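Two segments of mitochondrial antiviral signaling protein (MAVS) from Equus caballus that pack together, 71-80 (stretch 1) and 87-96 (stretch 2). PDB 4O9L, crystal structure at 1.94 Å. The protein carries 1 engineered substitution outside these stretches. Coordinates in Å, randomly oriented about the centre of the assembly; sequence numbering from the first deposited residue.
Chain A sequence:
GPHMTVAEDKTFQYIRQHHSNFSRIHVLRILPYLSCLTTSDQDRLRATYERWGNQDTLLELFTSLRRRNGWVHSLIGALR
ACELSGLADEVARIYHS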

# COMPACT_ATOMS: atom_id res chain seq x y z
N TRP A 71 5.89 -0.47 6.25
CA TRP A 71 4.91 -0.62 5.17
C TRP A 71 5.44 -0.20 3.81
O TRP A 71 5.02 -0.75 2.79
CB TRP A 71 3.64 0.18 5.48
CG TRP A 71 3.82 1.67 5.47
CD1 TRP A 71 4.17 2.47 6.53
CD2 TRP A 71 3.62 2.56 4.35
NE1 TRP A 71 4.21 3.79 6.14
CE2 TRP A 71 3.88 3.87 4.81
CE3 TRP A 71 3.27 2.37 3.01
CZ2 TRP A 71 3.79 4.99 3.97
CZ3 TRP A 71 3.18 3.47 2.18
CH2 TRP A 71 3.43 4.77 2.66
N VAL A 72 6.35 0.78 3.77
CA VAL A 72 6.86 1.23 2.48
C VAL A 72 7.57 0.09 1.74
O VAL A 72 7.32 -0.17 0.57
CB VAL A 72 7.78 2.46 2.61
CG1 VAL A 72 8.43 2.78 1.27
CG2 VAL A 72 6.98 3.66 3.12
N HIS A 73 8.44 -0.62 2.45
CA HIS A 73 9.21 -1.71 1.84
C HIS A 73 8.35 -2.94 1.60
O HIS A 73 8.55 -3.68 0.62
CB HIS A 73 10.46 -1.97 2.69
CG HIS A 73 11.20 -0.72 2.98
ND1 HIS A 73 11.95 -0.06 2.03
CD2 HIS A 73 11.26 0.06 4.09
CE1 HIS A 73 12.45 1.05 2.54
NE2 HIS A 73 12.04 1.14 3.80
N SER A 74 7.38 -3.16 2.48
CA SER A 74 6.38 -4.19 2.24
C SER A 74 5.65 -3.90 0.92
O SER A 74 5.54 -4.78 0.06
CB SER A 74 5.38 -4.24 3.41
OG SER A 74 4.52 -5.36 3.29
N LEU A 75 5.18 -2.67 0.76
CA LEU A 75 4.46 -2.28 -0.47
C LEU A 75 5.32 -2.41 -1.72
O LEU A 75 4.85 -2.91 -2.74
CB LEU A 75 3.95 -0.85 -0.35
CG LEU A 75 3.26 -0.22 -1.56
CD1 LEU A 75 2.01 -1.01 -1.94
CD2 LEU A 75 2.91 1.24 -1.22
N ILE A 76 6.56 -1.95 -1.65
CA ILE A 76 7.47 -2.05 -2.78
C ILE A 76 7.62 -3.51 -3.20
O ILE A 76 7.47 -3.83 -4.38
CB ILE A 76 8.85 -1.43 -2.46
CG1 ILE A 76 8.73 0.10 -2.41
CG2 ILE A 76 9.92 -1.86 -3.49
CD1 ILE A 76 9.87 0.78 -1.70
N GLY A 77 7.90 -4.38 -2.24
CA GLY A 77 8.02 -5.81 -2.53
C GLY A 77 6.75 -6.39 -3.14
O GLY A 77 6.79 -7.19 -4.09
N ALA A 78 5.61 -5.99 -2.60
CA ALA A 78 4.33 -6.51 -3.04
C ALA A 78 3.98 -6.02 -4.44
O ALA A 78 3.40 -6.76 -5.25
CB ALA A 78 3.23 -6.15 -2.05
N LEU A 79 4.31 -4.76 -4.73
CA LEU A 79 4.07 -4.22 -6.07
C LEU A 79 4.85 -5.01 -7.12
O LEU A 79 4.31 -5.35 -8.18
CB LEU A 79 4.39 -2.72 -6.13
CG LEU A 79 3.37 -1.85 -5.39
CD1 LEU A 79 3.90 -0.42 -5.12
CD2 LEU A 79 2.05 -1.81 -6.17
N ARG A 80 6.11 -5.31 -6.83
CA ARG A 80 6.92 -6.14 -7.73
C ARG A 80 6.30 -7.52 -7.90
O ARG A 80 6.24 -8.06 -9.01
CB ARG A 80 8.35 -6.28 -7.18
CG ARG A 80 9.15 -4.98 -7.25
CD ARG A 80 10.43 -5.08 -6.44
NE ARG A 80 11.21 -3.85 -6.50
CZ ARG A 80 12.14 -3.51 -5.61
NH1 ARG A 80 12.37 -4.31 -4.57
NH2 ARG A 80 12.81 -2.38 -5.74
N LEU A 87 5.50 0.95 -10.42
CA LEU A 87 4.99 1.60 -9.23
C LEU A 87 5.98 1.40 -8.07
O LEU A 87 6.22 2.33 -7.30
CB LEU A 87 3.60 1.10 -8.85
CG LEU A 87 2.48 1.32 -9.88
CD1 LEU A 87 1.14 0.87 -9.31
CD2 LEU A 87 2.43 2.78 -10.30
N ALA A 88 6.53 0.19 -7.96
CA ALA A 88 7.55 -0.07 -6.94
C ALA A 88 8.74 0.87 -7.09
O ALA A 88 9.23 1.41 -6.10
CB ALA A 88 8.01 -1.52 -6.96
N ASP A 89 9.23 1.05 -8.32
CA ASP A 89 10.38 1.93 -8.53
C ASP A 89 10.07 3.39 -8.17
O ASP A 89 10.91 4.10 -7.62
CB ASP A 89 10.89 1.87 -9.98
CG ASP A 89 11.53 0.52 -10.33
OD1 ASP A 89 11.96 -0.21 -9.41
OD2 ASP A 89 11.60 0.20 -11.54
N GLU A 90 8.86 3.85 -8.48
CA GLU A 90 8.52 5.24 -8.21
C GLU A 90 8.41 5.50 -6.71
O GLU A 90 8.83 6.55 -6.20
CB GLU A 90 7.25 5.66 -8.95
CG GLU A 90 7.45 5.81 -10.47
CD GLU A 90 8.62 6.73 -10.82
OE1 GLU A 90 8.50 7.96 -10.64
OE2 GLU A 90 9.66 6.22 -11.28
N VAL A 91 7.84 4.52 -5.99
CA VAL A 91 7.69 4.61 -4.54
C VAL A 91 9.06 4.61 -3.87
O VAL A 91 9.30 5.42 -2.98
CB VAL A 91 6.82 3.43 -3.98
CG1 VAL A 91 6.89 3.37 -2.44
CG2 VAL A 91 5.38 3.58 -4.42
N ALA A 92 9.95 3.72 -4.30
CA ALA A 92 11.30 3.69 -3.75
C ALA A 92 12.04 5.01 -4.00
O ALA A 92 12.80 5.48 -3.15
CB ALA A 92 12.10 2.53 -4.31
N ARG A 93 11.85 5.57 -5.19
CA ARG A 93 12.51 6.83 -5.54
C ARG A 93 12.07 7.96 -4.59
O ARG A 93 12.90 8.74 -4.11
CB ARG A 93 12.26 7.18 -7.01
CG ARG A 93 13.01 8.39 -7.52
CD ARG A 93 12.35 8.87 -8.81
NE ARG A 93 10.90 8.69 -8.74
CZ ARG A 93 10.04 9.64 -8.37
NH1 ARG A 93 8.74 9.36 -8.32
NH2 ARG A 93 10.47 10.86 -8.07
N ILE A 94 10.77 8.04 -4.31
CA ILE A 94 10.27 9.06 -3.37
C ILE A 94 10.81 8.83 -1.95
O ILE A 94 11.27 9.77 -1.30
CB ILE A 94 8.72 9.12 -3.33
CG1 ILE A 94 8.17 9.60 -4.68
CG2 ILE A 94 8.23 10.02 -2.22
CD1 ILE A 94 8.64 11.01 -5.07
N TYR A 95 10.76 7.59 -1.49
CA TYR A 95 11.22 7.24 -0.16
C TYR A 95 12.66 7.68 0.09
O TYR A 95 13.00 8.16 1.17
CB TYR A 95 11.10 5.73 0.05
CG TYR A 95 11.61 5.25 1.38
CD1 TYR A 95 10.78 5.24 2.49
CD2 TYR A 95 12.91 4.78 1.52
CE1 TYR A 95 11.24 4.79 3.72
CE2 TYR A 95 13.38 4.32 2.75
CZ TYR A 95 12.54 4.33 3.84
OH TYR A 95 12.99 3.88 5.05
N HIS A 96 13.51 7.50 -0.92
CA HIS A 96 14.93 7.83 -0.77
C HIS A 96 15.26 9.28 -1.13
O HIS A 96 16.42 9.69 -1.01
CB HIS A 96 15.81 6.88 -1.61
CG HIS A 96 15.84 5.48 -1.09
ND1 HIS A 96 16.45 5.15 0.10
CD2 HIS A 96 15.34 4.33 -1.59
CE1 HIS A 96 16.33 3.86 0.32
NE2 HIS A 96 15.66 3.33 -0.70
O HOH W 1 10.93 -2.57 -9.03

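Residues 71-80 and 87-96 are both helical and pack nearly antiparallel, with an interaxial angle of 158° and a closest approach of 8.5 Å. The helices come together most tightly at Ala 88, whose CA lies 4.6 Å from the CA of Ile 76. Its methyl group points toward the first helix and reaches the backbone itself, with Ala 88 CB 3.5 Å from Ile 76 O. The same methyl touches Leu 79 CB at 3.9 Å and Arg 80 CG at 3.7 Å, so a side chain of one carbon is enclosed by three residues of the facing helix.

Ile 76 leaves its backbone sideways to the partner helix, and its m,t rotamer brings the end of the side chain back into the contact. Ile 76 CG1 lies 3.8 Å from Val 91 CG1, while CD1 of Ile 76 extends to 3.9 Å from Ala 92 CB. The CG2 branch of Ile 76 takes the other direction, to 4.0 Å from Ala 88 CB, so the branched side chain spans a full turn of the second helix. Val 72 and Val 91 both point toward the opposing helix and both adopt the t rotamer; their CG1 atoms meet at 4.1 Å. Leu 79, also directed toward its partner, uses an m,t conformation that carries CD1 to 4.0 Å from Leu 87 CB and 4.3 Å from Val 91 CG2.

Towards one end of the contact, Tyr 95 points toward the first helix with chi1 at 177°, which lays its ring alongside residues 72 and 73. Tyr 95 CD1 packs at 3.6 Å from Val 72 CG1. His 73 starts out sideways, but chi1 of -50° swings its imidazole to the tyrosine, where the histidine edge meets the tyrosine face with centroids 4.5 Å apart and planes at 82°. This arrangement also allows His 73 NE2 to donate a hydrogen bond to Tyr 95 OH (3.2 Å, 157°), the sole direct hydrogen bond between the segments.

At the other end, Arg 80 is extended, with chi1 m and chi2 and chi3 both t, and its aliphatic portion passes Ala 88 before the guanidinium approaches Asp 89. Although the CA-to-CB bond of Asp 89 points away, its carboxylate comes nearer the first helix. Arg 80 NH2 and Asp 89 OD1 remain 4.3 Å apart, too far for a salt bridge; a water links them instead, accepting from Arg 80 NE at 2.8 Å and donating to Asp 89 OD1 at 2.6 Å.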